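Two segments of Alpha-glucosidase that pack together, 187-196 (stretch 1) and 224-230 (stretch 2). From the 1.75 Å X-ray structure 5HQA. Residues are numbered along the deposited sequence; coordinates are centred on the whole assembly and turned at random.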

ATOM      1  N   ALA A 187      -3.199  -1.890 -11.987  1.00 11.24           N
ATOM      2  CA  ALA A 187      -4.448  -1.809 -11.248  1.00 10.72           C
ATOM      3  C   ALA A 187      -5.306  -3.033 -11.535  1.00 11.29           C
ATOM      4  O   ALA A 187      -5.311  -3.551 -12.659  1.00 10.94           O
ATOM      5  CB  ALA A 187      -5.222  -0.521 -11.599  1.00 10.43           C
ATOM      6  N   ALA A 188      -6.035  -3.480 -10.506  1.00 10.30           N
ATOM      7  CA  ALA A 188      -6.966  -4.608 -10.596  1.00 12.17           C
ATOM      8  C   ALA A 188      -6.233  -5.895 -10.977  1.00 11.64           C
ATOM      9  O   ALA A 188      -6.553  -6.564 -11.965  1.00 12.40           O
ATOM     10  CB  ALA A 188      -8.116  -4.310 -11.576  1.00 11.07           C
ATOM     11  N   LEU A 189      -5.243  -6.249 -10.160  1.00 11.73           N
ATOM     12  CA  LEU A 189      -4.455  -7.461 -10.399  1.00 11.64           C
ATOM     13  C   LEU A 189      -5.269  -8.655  -9.913  1.00 11.97           C
ATOM     14  O   LEU A 189      -5.277  -8.973  -8.720  1.00 11.47           O
ATOM     15  CB  LEU A 189      -3.104  -7.367  -9.701  1.00 10.12           C
ATOM     16  CG  LEU A 189      -2.209  -8.605  -9.748  1.00 10.26           C
ATOM     17  CD1 LEU A 189      -1.937  -9.064 -11.185  1.00 10.66           C
ATOM     18  CD2 LEU A 189      -0.898  -8.305  -9.016  1.00  9.79           C
ATOM     19  N   VAL A 190      -5.975  -9.297 -10.847  1.00 11.23           N
ATOM     20  CA  VAL A 190      -6.925 -10.369 -10.568  1.00 12.18           C
ATOM     21  C   VAL A 190      -6.634 -11.527 -11.512  1.00 14.58           C
ATOM     22  O   VAL A 190      -6.588 -11.331 -12.731  1.00 15.03           O
ATOM     23  CB  VAL A 190      -8.382  -9.904 -10.758  1.00 13.70           C
ATOM     24  CG1 VAL A 190      -9.348 -11.062 -10.510  1.00 14.57           C
ATOM     25  CG2 VAL A 190      -8.692  -8.732  -9.843  1.00 14.52           C
ATOM     26  N   ASP A 191      -6.452 -12.726 -10.954  1.00 12.94           N
ATOM     27  CA  ASP A 191      -6.225 -13.947 -11.740  1.00 13.18           C
ATOM     28  C   ASP A 191      -5.112 -13.761 -12.775  1.00 13.93           C
ATOM     29  O   ASP A 191      -5.249 -14.116 -13.948  1.00 13.86           O
ATOM     30  CB  ASP A 191      -7.514 -14.416 -12.423  1.00 12.98           C
ATOM     31  CG  ASP A 191      -7.360 -15.788 -13.062  1.00 19.68           C
ATOM     32  OD1 ASP A 191      -6.624 -16.617 -12.480  1.00 17.56           O
ATOM     33  OD2 ASP A 191      -7.942 -16.031 -14.148  1.00 17.80           O
ATOM     34  N   TYR A 192      -3.993 -13.205 -12.326  1.00 12.70           N
ATOM     35  CA  TYR A 192      -2.889 -12.898 -13.219  1.00 12.38           C
ATOM     36  C   TYR A 192      -1.641 -12.780 -12.362  1.00 12.44           C
ATOM     37  O   TYR A 192      -1.721 -12.685 -11.134  1.00 11.48           O
ATOM     38  CB  TYR A 192      -3.170 -11.610 -13.994  1.00 10.91           C
ATOM     39  CG  TYR A 192      -2.461 -11.438 -15.327  1.00 12.16           C
ATOM     40  CD1 TYR A 192      -3.009 -11.957 -16.504  1.00 11.97           C
ATOM     41  CD2 TYR A 192      -1.276 -10.699 -15.419  1.00 12.44           C
ATOM     42  CE1 TYR A 192      -2.378 -11.770 -17.732  1.00 11.61           C
ATOM     43  CE2 TYR A 192      -0.641 -10.501 -16.646  1.00 12.21           C
ATOM     44  CZ  TYR A 192      -1.198 -11.043 -17.793  1.00 11.57           C
ATOM     45  OH  TYR A 192      -0.576 -10.844 -19.002  1.00 12.34           O
ATOM     46  N   ALA A 193      -0.487 -12.812 -13.017  1.00 11.09           N
ATOM     47  CA  ALA A 193       0.794 -12.693 -12.331  1.00 12.09           C
ATOM     48  C   ALA A 193       1.183 -11.225 -12.203  1.00 12.74           C
ATOM     49  O   ALA A 193       0.961 -10.434 -13.123  1.00 11.97           O
ATOM     50  CB  ALA A 193       1.881 -13.456 -13.095  1.00 10.72           C
ATOM     51  N   ALA A 194       1.780 -10.863 -11.065  1.00 10.61           N
ATOM     52  CA  ALA A 194       2.222  -9.485 -10.887  1.00  9.82           C
ATOM     53  C   ALA A 194       3.299  -9.129 -11.902  1.00 12.71           C
ATOM     54  O   ALA A 194       4.101  -9.969 -12.315  1.00 12.51           O
ATOM     55  CB  ALA A 194       2.768  -9.251  -9.475  1.00  8.87           C
ATOM     56  N   MET A 195       3.316  -7.857 -12.288  1.00 10.13           N
ATOM     57  CA  MET A 195       4.321  -7.322 -13.194  1.00  9.69           C
ATOM     58  C   MET A 195       5.488  -6.752 -12.393  1.00 14.30           C
ATOM     59  O   MET A 195       5.302  -5.907 -11.512  1.00 13.69           O
ATOM     60  CB  MET A 195       3.704  -6.243 -14.082  1.00 11.31           C
ATOM     61  CG  MET A 195       4.676  -5.594 -15.048  1.00 14.19           C
ATOM     62  SD  MET A 195       3.826  -4.338 -16.050  1.00 16.94           S
ATOM     63  CE  MET A 195       3.490  -3.048 -14.833  1.00 16.10           C
ATOM     64  N   VAL A 196       6.680  -7.228 -12.699  1.00 10.31           N
ATOM     65  CA  VAL A 196       7.945  -6.626 -12.312  1.00  9.83           C
ATOM     66  C   VAL A 196       8.493  -5.933 -13.555  1.00 12.39           C
ATOM     67  O   VAL A 196       8.146  -6.313 -14.676  1.00 13.00           O
ATOM     68  CB  VAL A 196       8.858  -7.760 -11.791  1.00 13.66           C
ATOM     69  CG1 VAL A 196      10.312  -7.485 -12.014  1.00 12.35           C
ATOM     70  CG2 VAL A 196       8.504  -8.099 -10.333  1.00 11.05           C
TER
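Stretch 2 224-230: FNTPWRT

The contact between these two segments of alpha-glucosidase is a short antiparallel strand pairing that gives way, after a single bridge, to side-chain packing centred on a proline laid over a tyrosine ring. It illustrates a general principle: where a loop peels away from a neighbouring strand, proline and aromatic side chains can continue the contact that the backbone no longer makes.

The backbone of stretch 2 is extended throughout, with strand conformation at Phe224 and Asn225 and again at Trp228 and beyond. It runs antiparallel to stretch 1 at the bridge, where Ala187 faces Trp228 with their CA atoms 4.9 Å apart. Both hydrogen bonds of the pair form: Trp228 N donates to Ala187 O at 2.9 Å, and Ala187 N donates to Trp228 O at 3.0 Å. The two side chains lie on the same face of the sheet, so Ala187 CB meets Trp228 CB at 4.0 Å, and Thr230 CG2 comes within 4.1 Å of Ala187 CB.

Beyond the bridge stretch 1 turns. Ala188 adopts positive phi and psi, a conformation that breaks the extended run, and its CB sits at the edge of the indole, 4.3 Å from Trp228 CD1. The register still advances in the antiparallel sense, with Leu189 nearest Pro227 and Tyr192 nearest Thr226, but the CA separations widen to 5.2 Å and then 7.1 Å.

Pro227 occupies the space so opened. Having no amide hydrogen, it cannot donate a backbone hydrogen bond, and its contact is made by the ring. Its CG lies 3.6 Å from Leu189 CD1, while its CD lies over one face of Tyr192, 3.6 Å from the centroid of that aromatic ring and 22° off the ring normal, the geometry of a CH-pi interaction. Thr226 lies over the same face; its CG2 is 3.5 Å from Tyr192 OH, and its OG1 donates a hydrogen bond to Pro227 O at 2.9 Å within its own stretch.

Arg229 shows how a long side chain can reverse an unfavourable start. Its CA-to-CB bond points away from stretch 1, yet its end returns, bringing NH2 to 3.6 Å from Tyr192 CE2. Met195 SD lies over one face of the guanidinium and approaches Arg229 CG at 4.0 Å.

Water spans the wider gaps. One molecule donates to Val190 O at 3.2 Å and to Asn225 O at 2.6 Å; another accepts from Arg229 NH2 at 2.8 Å and donates to Ala193 O at 2.7 Å.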

ATOM      1  N   PHE A 224      -9.417 -13.712 -22.401  1.00 17.40           N
ATOM      2  CA  PHE A 224      -8.916 -13.168 -21.147  1.00 17.15           C
ATOM      3  C   PHE A 224      -8.553 -11.706 -21.336  1.00 16.65           C
ATOM      4  O   PHE A 224      -8.336 -11.238 -22.459  1.00 16.77           O
ATOM      5  CB  PHE A 224      -7.689 -13.941 -20.638  1.00 17.99           C
ATOM      6  CG  PHE A 224      -6.456 -13.764 -21.496  1.00 18.92           C
ATOM      7  CD1 PHE A 224      -6.236 -14.578 -22.592  1.00 18.64           C
ATOM      8  CD2 PHE A 224      -5.507 -12.793 -21.188  1.00 19.46           C
ATOM      9  CE1 PHE A 224      -5.101 -14.421 -23.373  1.00 19.81           C
ATOM     10  CE2 PHE A 224      -4.375 -12.635 -21.968  1.00 16.40           C
ATOM     11  CZ  PHE A 224      -4.172 -13.446 -23.055  1.00 15.81           C
ATOM     12  N   ASN A 225      -8.480 -10.993 -20.214  1.00 13.59           N
ATOM     13  CA  ASN A 225      -7.947  -9.642 -20.151  1.00 16.11           C
ATOM     14  C   ASN A 225      -6.731  -9.646 -19.236  1.00 19.00           C
ATOM     15  O   ASN A 225      -6.556 -10.560 -18.428  1.00 23.01           O
ATOM     16  CB  ASN A 225      -8.987  -8.644 -19.620  1.00 17.35           C
ATOM     17  CG  ASN A 225     -10.269  -8.655 -20.426  1.00 19.58           C
ATOM     18  OD1 ASN A 225     -10.267  -8.965 -21.617  1.00 21.26           O
ATOM     19  ND2 ASN A 225     -11.376  -8.320 -19.779  1.00 19.59           N
ATOM     20  N   THR A 226      -5.881  -8.636 -19.372  1.00 15.09           N
ATOM     21  CA  THR A 226      -4.833  -8.393 -18.390  1.00 11.50           C
ATOM     22  C   THR A 226      -5.322  -7.406 -17.347  1.00 12.01           C
ATOM     23  O   THR A 226      -6.326  -6.713 -17.540  1.00 13.15           O
ATOM     24  CB  THR A 226      -3.583  -7.838 -19.067  1.00 12.51           C
ATOM     25  OG1 THR A 226      -3.863  -6.524 -19.563  1.00 13.08           O
ATOM     26  CG2 THR A 226      -3.109  -8.748 -20.204  1.00 11.13           C
ATOM     27  N   PRO A 227      -4.615  -7.290 -16.223  1.00 11.58           N
ATOM     28  CA  PRO A 227      -4.805  -6.118 -15.364  1.00 10.44           C
ATOM     29  C   PRO A 227      -4.437  -4.856 -16.129  1.00 12.19           C
ATOM     30  O   PRO A 227      -3.841  -4.898 -17.206  1.00 10.82           O
ATOM     31  CB  PRO A 227      -3.847  -6.363 -14.187  1.00 11.74           C
ATOM     32  CG  PRO A 227      -3.550  -7.857 -14.226  1.00 13.17           C
ATOM     33  CD  PRO A 227      -3.601  -8.219 -15.687  1.00 13.04           C
ATOM     34  N   TRP A 228      -4.793  -3.711 -15.557  1.00 10.82           N
ATOM     35  CA  TRP A 228      -4.381  -2.440 -16.134  1.00 11.17           C
ATOM     36  C   TRP A 228      -2.902  -2.190 -15.861  1.00 13.51           C
ATOM     37  O   TRP A 228      -2.404  -2.478 -14.775  1.00 13.93           O
ATOM     38  CB  TRP A 228      -5.215  -1.303 -15.543  1.00 10.49           C
ATOM     39  CG  TRP A 228      -6.659  -1.401 -15.900  1.00 11.07           C
ATOM     40  CD1 TRP A 228      -7.636  -2.066 -15.215  1.00 11.36           C
ATOM     41  CD2 TRP A 228      -7.293  -0.819 -17.048  1.00 11.89           C
ATOM     42  NE1 TRP A 228      -8.845  -1.935 -15.873  1.00 12.96           N
ATOM     43  CE2 TRP A 228      -8.660  -1.174 -16.996  1.00 14.36           C
ATOM     44  CE3 TRP A 228      -6.835  -0.033 -18.113  1.00 11.75           C
ATOM     45  CZ2 TRP A 228      -9.579  -0.762 -17.969  1.00 15.57           C
ATOM     46  CZ3 TRP A 228      -7.750   0.374 -19.088  1.00 13.01           C
ATOM     47  CH2 TRP A 228      -9.101   0.005 -19.008  1.00 16.03           C
ATOM     48  N   ARG A 229      -2.196  -1.669 -16.857  1.00 10.63           N
ATOM     49  CA  ARG A 229      -0.856  -1.116 -16.677  1.00  9.89           C
ATOM     50  C   ARG A 229      -1.015   0.392 -16.549  1.00 12.31           C
ATOM     51  O   ARG A 229      -1.720   1.000 -17.361  1.00 11.25           O
ATOM     52  CB  ARG A 229       0.043  -1.456 -17.867  1.00  9.85           C
ATOM     53  CG  ARG A 229       0.539  -2.895 -17.915  1.00 12.79           C
ATOM     54  CD  ARG A 229      -0.554  -3.905 -18.297  1.00 13.30           C
ATOM     55  NE  ARG A 229      -0.080  -5.276 -18.086  1.00 12.10           N
ATOM     56  CZ  ARG A 229      -0.034  -5.867 -16.893  1.00 14.48           C
ATOM     57  NH1 ARG A 229      -0.451  -5.219 -15.802  1.00 12.28           N
ATOM     58  NH2 ARG A 229       0.429  -7.109 -16.788  1.00 11.68           N
ATOM     59  N   THR A 230      -0.408   0.995 -15.521  1.00 10.76           N
ATOM     60  CA  THR A 230      -0.651   2.406 -15.244  1.00 11.83           C
ATOM     61  C   THR A 230       0.634   3.212 -15.348  1.00 12.82           C
ATOM     62  O   THR A 230       1.701   2.768 -14.909  1.00 10.61           O
ATOM     63  CB  THR A 230      -1.297   2.640 -13.855  1.00 15.06           C
ATOM     64  OG1 THR A 230      -0.407   2.224 -12.811  1.00 14.11           O
ATOM     65  CG2 THR A 230      -2.589   1.857 -13.727  1.00 16.46           C
TER
HETATM   66  O   HOH W   1      -6.319 -11.274 -15.893  1.00 18.94           O
HETATM   67  O   HOH W   2       0.399  -8.055 -14.178  1.00 13.63           O